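Hypothetical glycoside hydrolase (PDB 3TAW) is of unknown function but is a glycoside hydrolase-like protein that probably adopts a five-bladed beta-propeller fold. Local coordinates at residues M65-D70 / R79-G84. Residues are numbered along the deposited sequence; the frame is centred on the assembly and turned at random.
Sequences MYRAED and RTSRLG
Glu69 and Arg79 meet nearly at right angles: Arg79 NH1 makes a salt bridge to Glu69 OE1 at 2.9 Å, in the guanidinium plane but above that of the carboxylate. Arg79, folded at chi2 (-93°) and chi3, lays its methylenes against the Glu69 carboxylate and one guanidinium face over Asp70 O; Asp49 and Ala73 O take further N-H groups. Beside Glu69, the small Ser81 admits the extended Arg67, whose NE bonds to OG at 2.9 Å, 24° out of the guanidinium plane. A salt bridge from Arg67 NH2 to Glu69 OE2, weak as a hydrogen bond, completes an Arg67-Glu69-Arg79 network; NH1 pairs with Asp120, probably spreading the buried charge. On the face of Ala68 and Arg82, Arg82 NH1 forms a salt bridge to Asp70 OD2 (2.9 Å, 170°); Thr80 N and Ser72 OG hold OD1, and Thr80 CG2 covers the Arg82 guanidinium. Farther along, Gly84, lacking a side chain, makes a CH-pi contact, its CA 3.9 Å from the Tyr66 ring centroid; Glu46 holds Tyr66 OH. Between the strands, Ala68 N donates to Arg82 O at 2.7 Å and Arg82 N to Ala68 O at 3.0 Å. Strands 61-69 and 81-88 thus form a beta hairpin inside a four-stranded antiparallel sheet, consistent with one blade of a beta-propeller.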
loop_
_atom_site.group_PDB
_atom_site.type_symbol
_atom_site.label_atom_id
_atom_site.label_comp_id
_atom_site.label_asym_id
_atom_site.label_seq_id
_atom_site.Cartn_x
_atom_site.Cartn_y
_atom_site.Cartn_z
HETATM N N MSE A 65 -2.543 10.008 -2.143
HETATM C CA MSE A 65 -2.885 9.614 -3.504
HETATM C C MSE A 65 -3.782 8.387 -3.411
HETATM O O MSE A 65 -3.332 7.266 -3.182
HETATM C CB MSE A 65 -1.618 9.391 -4.348
HETATM C CG MSE A 65 -0.863 10.688 -4.560
HETATM SE SE MSE A 65 0.608 10.538 -5.830
HETATM C CE MSE A 65 -0.258 10.030 -7.468
ATOM N N TYR A 66 -5.075 8.625 -3.537
ATOM C CA TYR A 66 -6.066 7.571 -3.310
ATOM C C TYR A 66 -6.380 6.804 -4.581
ATOM O O TYR A 66 -6.343 7.343 -5.697
ATOM C CB TYR A 66 -7.323 8.147 -2.677
ATOM C CG TYR A 66 -7.957 9.313 -3.413
ATOM C CD1 TYR A 66 -7.554 10.624 -3.168
ATOM C CD2 TYR A 66 -8.980 9.111 -4.328
ATOM C CE1 TYR A 66 -8.156 11.719 -3.823
ATOM C CE2 TYR A 66 -9.580 10.166 -4.980
ATOM C CZ TYR A 66 -9.151 11.492 -4.731
ATOM O OH TYR A 66 -9.752 12.553 -5.350
ATOM N N ARG A 67 -6.682 5.521 -4.412
ATOM C CA ARG A 67 -7.137 4.705 -5.513
ATOM C C ARG A 67 -8.572 5.070 -5.795
ATOM O O ARG A 67 -9.409 4.944 -4.923
ATOM C CB ARG A 67 -7.038 3.220 -5.179
ATOM C CG ARG A 67 -7.497 2.325 -6.329
ATOM C CD ARG A 67 -7.442 0.852 -5.941
ATOM N NE ARG A 67 -8.149 0.003 -6.884
ATOM C CZ ARG A 67 -8.254 -1.325 -6.787
ATOM N NH1 ARG A 67 -7.666 -1.991 -5.795
ATOM N NH2 ARG A 67 -8.951 -1.995 -7.695
ATOM N N ALA A 68 -8.852 5.546 -7.007
ATOM C CA ALA A 68 -10.202 5.944 -7.382
ATOM C C ALA A 68 -10.687 5.032 -8.498
ATOM O O ALA A 68 -9.958 4.757 -9.439
ATOM C CB ALA A 68 -10.229 7.393 -7.867
ATOM N N GLU A 69 -11.924 4.573 -8.378
ATOM C CA GLU A 69 -12.521 3.744 -9.404
ATOM C C GLU A 69 -13.732 4.415 -10.018
ATOM O O GLU A 69 -14.556 5.009 -9.315
ATOM C CB GLU A 69 -12.921 2.390 -8.831
ATOM C CG GLU A 69 -11.760 1.420 -8.661
ATOM C CD GLU A 69 -12.204 0.036 -8.194
ATOM O OE1 GLU A 69 -13.246 -0.045 -7.497
ATOM O OE2 GLU A 69 -11.518 -0.965 -8.544
ATOM N N ASP A 70 -13.812 4.334 -11.339
ATOM C CA ASP A 70 -15.016 4.742 -12.048
ATOM C C ASP A 70 -16.101 3.654 -11.992
ATOM O O ASP A 70 -15.910 2.596 -11.373
ATOM C CB ASP A 70 -14.674 5.189 -13.466
ATOM C CG ASP A 70 -14.076 4.091 -14.333
ATOM O OD1 ASP A 70 -14.365 2.888 -14.126
ATOM O OD2 ASP A 70 -13.363 4.453 -15.278
ATOM N N ARG A 79 -13.324 -2.551 -13.168
ATOM C CA ARG A 79 -13.432 -1.161 -13.662
ATOM C C ARG A 79 -12.029 -0.576 -13.897
ATOM O O ARG A 79 -11.107 -1.337 -14.165
ATOM C CB ARG A 79 -14.297 -0.324 -12.710
ATOM C CG ARG A 79 -13.903 -0.316 -11.249
ATOM C CD ARG A 79 -14.640 -1.404 -10.404
ATOM N NE ARG A 79 -16.058 -1.076 -10.339
ATOM C CZ ARG A 79 -16.644 -0.317 -9.413
ATOM N NH1 ARG A 79 -15.977 0.188 -8.357
ATOM N NH2 ARG A 79 -17.930 -0.061 -9.539
ATOM N N THR A 80 -11.873 0.747 -13.882
ATOM C CA THR A 80 -10.564 1.352 -14.102
ATOM C C THR A 80 -10.165 2.123 -12.861
ATOM O O THR A 80 -10.931 2.965 -12.373
ATOM C CB THR A 80 -10.534 2.288 -15.332
ATOM O OG1 THR A 80 -10.956 1.563 -16.494
ATOM C CG2 THR A 80 -9.112 2.854 -15.569
ATOM N N SER A 81 -8.951 1.849 -12.374
ATOM C CA SER A 81 -8.379 2.552 -11.226
ATOM C C SER A 81 -7.413 3.627 -11.703
ATOM O O SER A 81 -6.674 3.424 -12.665
ATOM C CB SER A 81 -7.630 1.574 -10.308
ATOM O OG SER A 81 -8.522 0.667 -9.660
ATOM N N ARG A 82 -7.492 4.786 -11.063
ATOM C CA ARG A 82 -6.637 5.936 -11.297
ATOM C C ARG A 82 -6.326 6.523 -9.912
ATOM O O ARG A 82 -7.047 6.247 -8.938
ATOM C CB ARG A 82 -7.355 6.966 -12.190
ATOM C CG ARG A 82 -7.747 6.399 -13.549
ATOM C CD ARG A 82 -8.468 7.425 -14.413
ATOM N NE ARG A 82 -8.890 6.896 -15.704
ATOM C CZ ARG A 82 -10.043 6.265 -15.936
ATOM N NH1 ARG A 82 -10.901 5.999 -14.959
ATOM N NH2 ARG A 82 -10.341 5.861 -17.165
ATOM N N LEU A 83 -5.251 7.301 -9.803
ATOM C CA LEU A 83 -4.872 7.858 -8.531
ATOM C C LEU A 83 -5.178 9.340 -8.442
ATOM O O LEU A 83 -4.727 10.131 -9.276
ATOM C CB LEU A 83 -3.369 7.660 -8.289
ATOM C CG LEU A 83 -2.840 6.246 -8.451
ATOM C CD1 LEU A 83 -1.382 6.172 -8.065
ATOM C CD2 LEU A 83 -3.702 5.175 -7.695
ATOM N N GLY A 84 -5.896 9.691 -7.395
ATOM C CA GLY A 84 -6.189 11.073 -7.050
ATOM C C GLY A 84 -5.038 11.733 -6.337
ATOM O O GLY A 84 -4.030 11.091 -6.018
HETATM O O HOH W 1 -11.343 -2.424 -10.895
HETATM O O HOH W 2 -12.328 3.688 -17.556
#